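Local coordinates for protein major extracellular endoglucanase (Xanthomonas campestris pv. campestris, PDB 4TUF) that hydrolyses internal beta-1,4-glucosidic linkages of cellulose, lichenin and cereal beta-glucans through its glycoside hydrolase family 5 catalytic domain, at residues A[56-61]-A[151-156]; A[137-142]-A[189-194]. All blocks are in the same frame, centred on the assembly; numbering follows the deposited sequence.

Contact 1 (A[56-61]-A[151-156])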
# COMPACT_ATOMS: atom_id res chain seq x y z
N ALA A 56 3.86 -10.73 -4.08
CA ALA A 56 3.70 -9.86 -2.93
C ALA A 56 2.31 -9.24 -2.90
O ALA A 56 1.73 -8.96 -3.95
CB ALA A 56 4.77 -8.78 -2.93
N VAL A 57 1.80 -9.01 -1.70
CA VAL A 57 0.44 -8.51 -1.53
C VAL A 57 0.39 -7.46 -0.42
O VAL A 57 0.99 -7.63 0.65
CB VAL A 57 -0.53 -9.69 -1.22
CG1 VAL A 57 -1.62 -9.27 -0.25
CG2 VAL A 57 -1.12 -10.24 -2.50
N ARG A 58 -0.31 -6.37 -0.67
CA ARG A 58 -0.57 -5.36 0.34
C ARG A 58 -2.01 -5.52 0.84
O ARG A 58 -2.95 -5.39 0.06
CB ARG A 58 -0.33 -3.96 -0.22
CG ARG A 58 -0.41 -2.82 0.79
CD ARG A 58 0.02 -1.52 0.12
NE ARG A 58 -0.01 -0.35 0.99
CZ ARG A 58 -1.02 0.52 1.04
NH1 ARG A 58 -2.10 0.33 0.28
NH2 ARG A 58 -0.96 1.57 1.85
N LEU A 59 -2.17 -5.81 2.13
CA LEU A 59 -3.48 -6.09 2.72
C LEU A 59 -4.03 -4.96 3.59
O LEU A 59 -3.65 -4.83 4.76
CB LEU A 59 -3.42 -7.36 3.58
CG LEU A 59 -3.81 -8.69 2.95
CD1 LEU A 59 -3.91 -9.75 4.03
CD2 LEU A 59 -5.12 -8.56 2.20
N PRO A 60 -4.92 -4.13 3.03
CA PRO A 60 -5.62 -3.17 3.89
C PRO A 60 -6.47 -3.86 4.95
O PRO A 60 -7.05 -4.90 4.69
CB PRO A 60 -6.50 -2.39 2.90
CG PRO A 60 -5.80 -2.53 1.57
CD PRO A 60 -5.17 -3.90 1.60
N PHE A 61 -6.51 -3.28 6.15
CA PHE A 61 -7.41 -3.76 7.20
C PHE A 61 -7.93 -2.56 8.00
O PHE A 61 -7.47 -1.44 7.82
CB PHE A 61 -6.70 -4.75 8.12
CG PHE A 61 -5.62 -4.13 8.96
CD1 PHE A 61 -5.90 -3.60 10.21
CD2 PHE A 61 -4.31 -4.08 8.50
CE1 PHE A 61 -4.90 -3.01 10.98
CE2 PHE A 61 -3.31 -3.50 9.26
CZ PHE A 61 -3.61 -2.96 10.51
N GLY A 151 5.93 -6.75 7.05
CA GLY A 151 5.95 -5.64 7.98
C GLY A 151 4.64 -4.87 7.92
O GLY A 151 3.62 -5.42 7.53
N LEU A 152 4.68 -3.59 8.28
CA LEU A 152 3.47 -2.79 8.40
C LEU A 152 3.57 -1.44 7.73
O LEU A 152 4.55 -0.71 7.90
CB LEU A 152 3.11 -2.60 9.87
CG LEU A 152 1.92 -3.40 10.39
CD1 LEU A 152 1.93 -3.49 11.91
CD2 LEU A 152 0.64 -2.75 9.93
N ASP A 153 2.54 -1.11 6.95
CA ASP A 153 2.32 0.23 6.42
C ASP A 153 1.53 0.99 7.48
O ASP A 153 0.32 0.79 7.61
CB ASP A 153 1.57 0.16 5.08
CG ASP A 153 1.55 1.48 4.34
OD1 ASP A 153 1.71 2.54 4.98
OD2 ASP A 153 1.35 1.47 3.10
N LEU A 154 2.21 1.86 8.23
CA LEU A 154 1.69 2.39 9.50
C LEU A 154 0.32 3.07 9.42
O LEU A 154 -0.49 2.93 10.32
CB LEU A 154 2.69 3.39 10.09
CG LEU A 154 4.05 2.85 10.52
CD1 LEU A 154 4.79 3.93 11.28
CD2 LEU A 154 3.93 1.58 11.36
N LYS A 155 0.08 3.81 8.34
CA LYS A 155 -1.19 4.52 8.16
C LYS A 155 -1.36 4.92 6.70
O LYS A 155 -0.46 5.49 6.09
CB LYS A 155 -1.25 5.75 9.08
CG LYS A 155 -2.03 6.94 8.55
CD LYS A 155 -3.49 6.85 8.92
CE LYS A 155 -4.23 8.14 8.59
NZ LYS A 155 -4.28 8.44 7.14
N ASN A 156 -2.52 4.63 6.14
CA ASN A 156 -2.77 4.91 4.73
C ASN A 156 -3.08 6.35 4.41
O ASN A 156 -3.97 6.94 5.01
CB ASN A 156 -3.90 4.02 4.22
CG ASN A 156 -4.05 4.05 2.72
OD1 ASN A 156 -3.21 3.57 2.00
ND2 ASN A 156 -5.14 4.62 2.26
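Both acceptors that R58 finds here lie at the edge of its guanidinium group, in its plane: OD2 of D153 and OD1 of N156. The F61 ring is likewise met at an edge, where CE2 lies 4.1 Å from CD2 of L152. R58 NH2 donates to D153 OD2 at 2.6 Å, forming a salt bridge, and to N156 OD1 at 3.0 Å in a nearly straight bond (178°). The carboxylate is approached from above its plane, 52° out, whereas the amide oxygen is used on a lone pair in the carbonyl plane. NE adds a weak bond to D153 OD2, so one oxygen takes two N-H groups. CG of R58 stands anti to N (chi1 -173°), and the extended chain carries the guanidinium across the barrel interior. There R58 NH1 pairs with E278, by similarity the nucleophile, and NH2 also with E196; this is consistent with R58 positioning the catalytic carboxylate. N156 precedes E157, the probable proton donor, as in the Asn-Glu pair of family 5. Strand 105-110 runs between strands 56-61 and 149-153, while helix 129-143 packs V139 against both F61 and L152.

Contact 2 (A[137-142]-A[189-194]). With 2HP (dihydrogenphosphate ion), chain K.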
# COMPACT_ATOMS: atom_id res chain seq x y z
N ARG A 137 0.39 -2.62 17.30
CA ARG A 137 1.04 -3.63 18.12
C ARG A 137 0.28 -4.94 18.09
O ARG A 137 0.89 -6.01 18.12
CB ARG A 137 1.19 -3.16 19.57
CG ARG A 137 2.22 -2.06 19.78
CD ARG A 137 2.68 -2.00 21.23
NE ARG A 137 1.57 -1.76 22.14
CZ ARG A 137 1.12 -0.56 22.47
NH1 ARG A 137 1.70 0.53 21.97
NH2 ARG A 137 0.09 -0.44 23.30
N PHE A 138 -1.05 -4.87 18.03
CA PHE A 138 -1.87 -6.09 18.00
C PHE A 138 -1.53 -6.93 16.78
O PHE A 138 -1.35 -8.14 16.87
CB PHE A 138 -3.36 -5.76 17.97
CG PHE A 138 -4.24 -6.98 17.85
CD1 PHE A 138 -4.62 -7.68 18.98
CD2 PHE A 138 -4.68 -7.42 16.61
CE1 PHE A 138 -5.42 -8.80 18.87
CE2 PHE A 138 -5.48 -8.54 16.50
CZ PHE A 138 -5.85 -9.23 17.63
N VAL A 139 -1.49 -6.27 15.64
CA VAL A 139 -1.19 -6.93 14.39
C VAL A 139 0.24 -7.48 14.39
O VAL A 139 0.49 -8.61 13.98
CB VAL A 139 -1.40 -5.97 13.22
CG1 VAL A 139 -0.70 -6.47 12.00
CG2 VAL A 139 -2.90 -5.80 12.97
N ALA A 140 1.18 -6.67 14.88
CA ALA A 140 2.57 -7.09 14.92
C ALA A 140 2.73 -8.30 15.83
O ALA A 140 3.42 -9.26 15.50
CB ALA A 140 3.46 -5.95 15.37
N ASN A 141 2.06 -8.24 16.98
CA ASN A 141 2.12 -9.32 17.95
C ASN A 141 1.57 -10.63 17.40
O ASN A 141 2.12 -11.71 17.64
CB ASN A 141 1.37 -8.93 19.21
CG ASN A 141 1.60 -9.90 20.34
OD1 ASN A 141 2.62 -10.59 20.38
ND2 ASN A 141 0.65 -9.96 21.27
N ARG A 142 0.49 -10.54 16.64
CA ARG A 142 -0.19 -11.73 16.16
C ARG A 142 0.58 -12.45 15.05
O ARG A 142 0.69 -13.68 15.07
CB ARG A 142 -1.58 -11.36 15.66
CG ARG A 142 -2.50 -12.54 15.50
CD ARG A 142 -3.88 -12.08 15.12
NE ARG A 142 -4.83 -13.18 15.11
CZ ARG A 142 -5.54 -13.54 16.17
NH1 ARG A 142 -5.40 -12.87 17.31
NH2 ARG A 142 -6.38 -14.56 16.10
N PRO A 189 10.65 -6.99 15.88
CA PRO A 189 11.85 -6.24 15.51
C PRO A 189 12.43 -6.61 14.14
O PRO A 189 13.33 -5.93 13.66
CB PRO A 189 12.84 -6.58 16.64
CG PRO A 189 12.34 -7.86 17.21
CD PRO A 189 10.86 -7.84 17.07
N LYS A 190 11.91 -7.67 13.53
CA LYS A 190 12.35 -8.09 12.20
C LYS A 190 11.40 -7.64 11.10
O LYS A 190 11.54 -8.04 9.94
CB LYS A 190 12.52 -9.62 12.17
CG LYS A 190 13.73 -10.11 12.95
CD LYS A 190 13.70 -11.61 13.17
CE LYS A 190 13.57 -12.35 11.85
NZ LYS A 190 13.70 -13.83 12.03
N TRP A 191 10.42 -6.82 11.45
CA TRP A 191 9.48 -6.29 10.48
C TRP A 191 9.96 -4.97 9.87
O TRP A 191 10.61 -4.18 10.54
CB TRP A 191 8.11 -6.07 11.11
CG TRP A 191 7.25 -7.29 11.15
CD1 TRP A 191 7.66 -8.59 11.04
CD2 TRP A 191 5.83 -7.33 11.30
NE1 TRP A 191 6.58 -9.44 11.12
CE2 TRP A 191 5.45 -8.69 11.28
CE3 TRP A 191 4.84 -6.35 11.45
CZ2 TRP A 191 4.11 -9.09 11.41
CZ3 TRP A 191 3.52 -6.75 11.58
CH2 TRP A 191 3.17 -8.11 11.55
N LEU A 192 9.61 -4.74 8.61
CA LEU A 192 9.85 -3.46 7.98
C LEU A 192 8.73 -2.47 8.32
O LEU A 192 7.58 -2.85 8.52
CB LEU A 192 9.95 -3.61 6.46
CG LEU A 192 11.00 -4.57 5.91
CD1 LEU A 192 10.93 -4.58 4.39
CD2 LEU A 192 12.39 -4.20 6.38
N ILE A 193 9.09 -1.19 8.37
CA ILE A 193 8.13 -0.14 8.63
C ILE A 193 7.94 0.69 7.36
O ILE A 193 8.87 1.34 6.90
CB ILE A 193 8.59 0.77 9.78
CG1 ILE A 193 8.92 -0.07 11.02
CG2 ILE A 193 7.53 1.81 10.11
CD1 ILE A 193 7.71 -0.75 11.62
N ALA A 194 6.74 0.64 6.78
CA ALA A 194 6.48 1.44 5.59
C ALA A 194 5.86 2.78 5.98
O ALA A 194 4.88 2.82 6.73
CB ALA A 194 5.59 0.70 4.62
P 2HP K . -8.45 -5.14 19.09
O1 2HP K . -8.60 -6.64 19.06
O2 2HP K . -8.94 -4.54 17.79
O3 2HP K . -9.26 -4.58 20.24
O4 2HP K . -6.99 -4.78 19.26
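W191 turns its six-membered ring against V139 and A140 of helix 129-143, joining the outer helical layer of the TIM barrel to the loop that leads into strand 192-195. Van der Waals packing, mostly apolar, makes the contact; no hydrogen bond links the two segments. The nearest approach is to backbone rather than side chain: CZ3 of W191 lies 3.5 Å from CA of A140. The methyl group follows, with A140 CB 3.9 Å from W191 CZ3, and V139 contributes its CG1 branch, 4.2 Å from CH2 of W191. The helix meets the indole obliquely, at its benzo end. With CG of W191 anti to the carbonyl carbon (chi1 -84°), the ring system extends from the loop toward the helix. The three touching residues are buried. Further cover comes from strand 149-153, whose V149 and L152 also touch W191, while V139 packs on L152; the indole thus lies between helix 129-143 and strand 149-153.

Ion contact is a separate matter, confined to F138. A dihydrogenphosphate ion sits over one face of the F138 ring, its O1 3.8 Å above the plane and offset toward the rim; P63, L66, R67 and D135 complete that pocket.

Within the segments, backbone hydrogen bonding is that of the helix, as in N141 N to R137 O at 2.8 Å; L192 and I193 bond to neighbouring strands. Across the interface, the carbonyl oxygen of V139 packs against the indole, V139 O lying 3.7 Å from W191 CH2.

Overall arrangement
The centres of contacts 1 and 2 lie 11 Å apart in the same TIM barrel, and their segments alternate along the chain: 56-61, 137-142, 151-156, then 189-194. Contact 1 spans the barrel interior, about 5 Å from the centre of the chain, whereas contact 2 lies in the layer between sheet and helices, about 15 Å from that centre. Helix 129-143 is followed in the chain by strand 149-153, which pairs in parallel with strand 192-195. Two probable hydrogen bonds stitch the contacts together, L152 O to A194 N (2.8 Å) and L152 N to L192 O (3.0 Å). The same strand therefore bears D153, which pairs with R58 beside the probable nucleophile, and L152 in the packing beneath the helix, physically connecting the two layers.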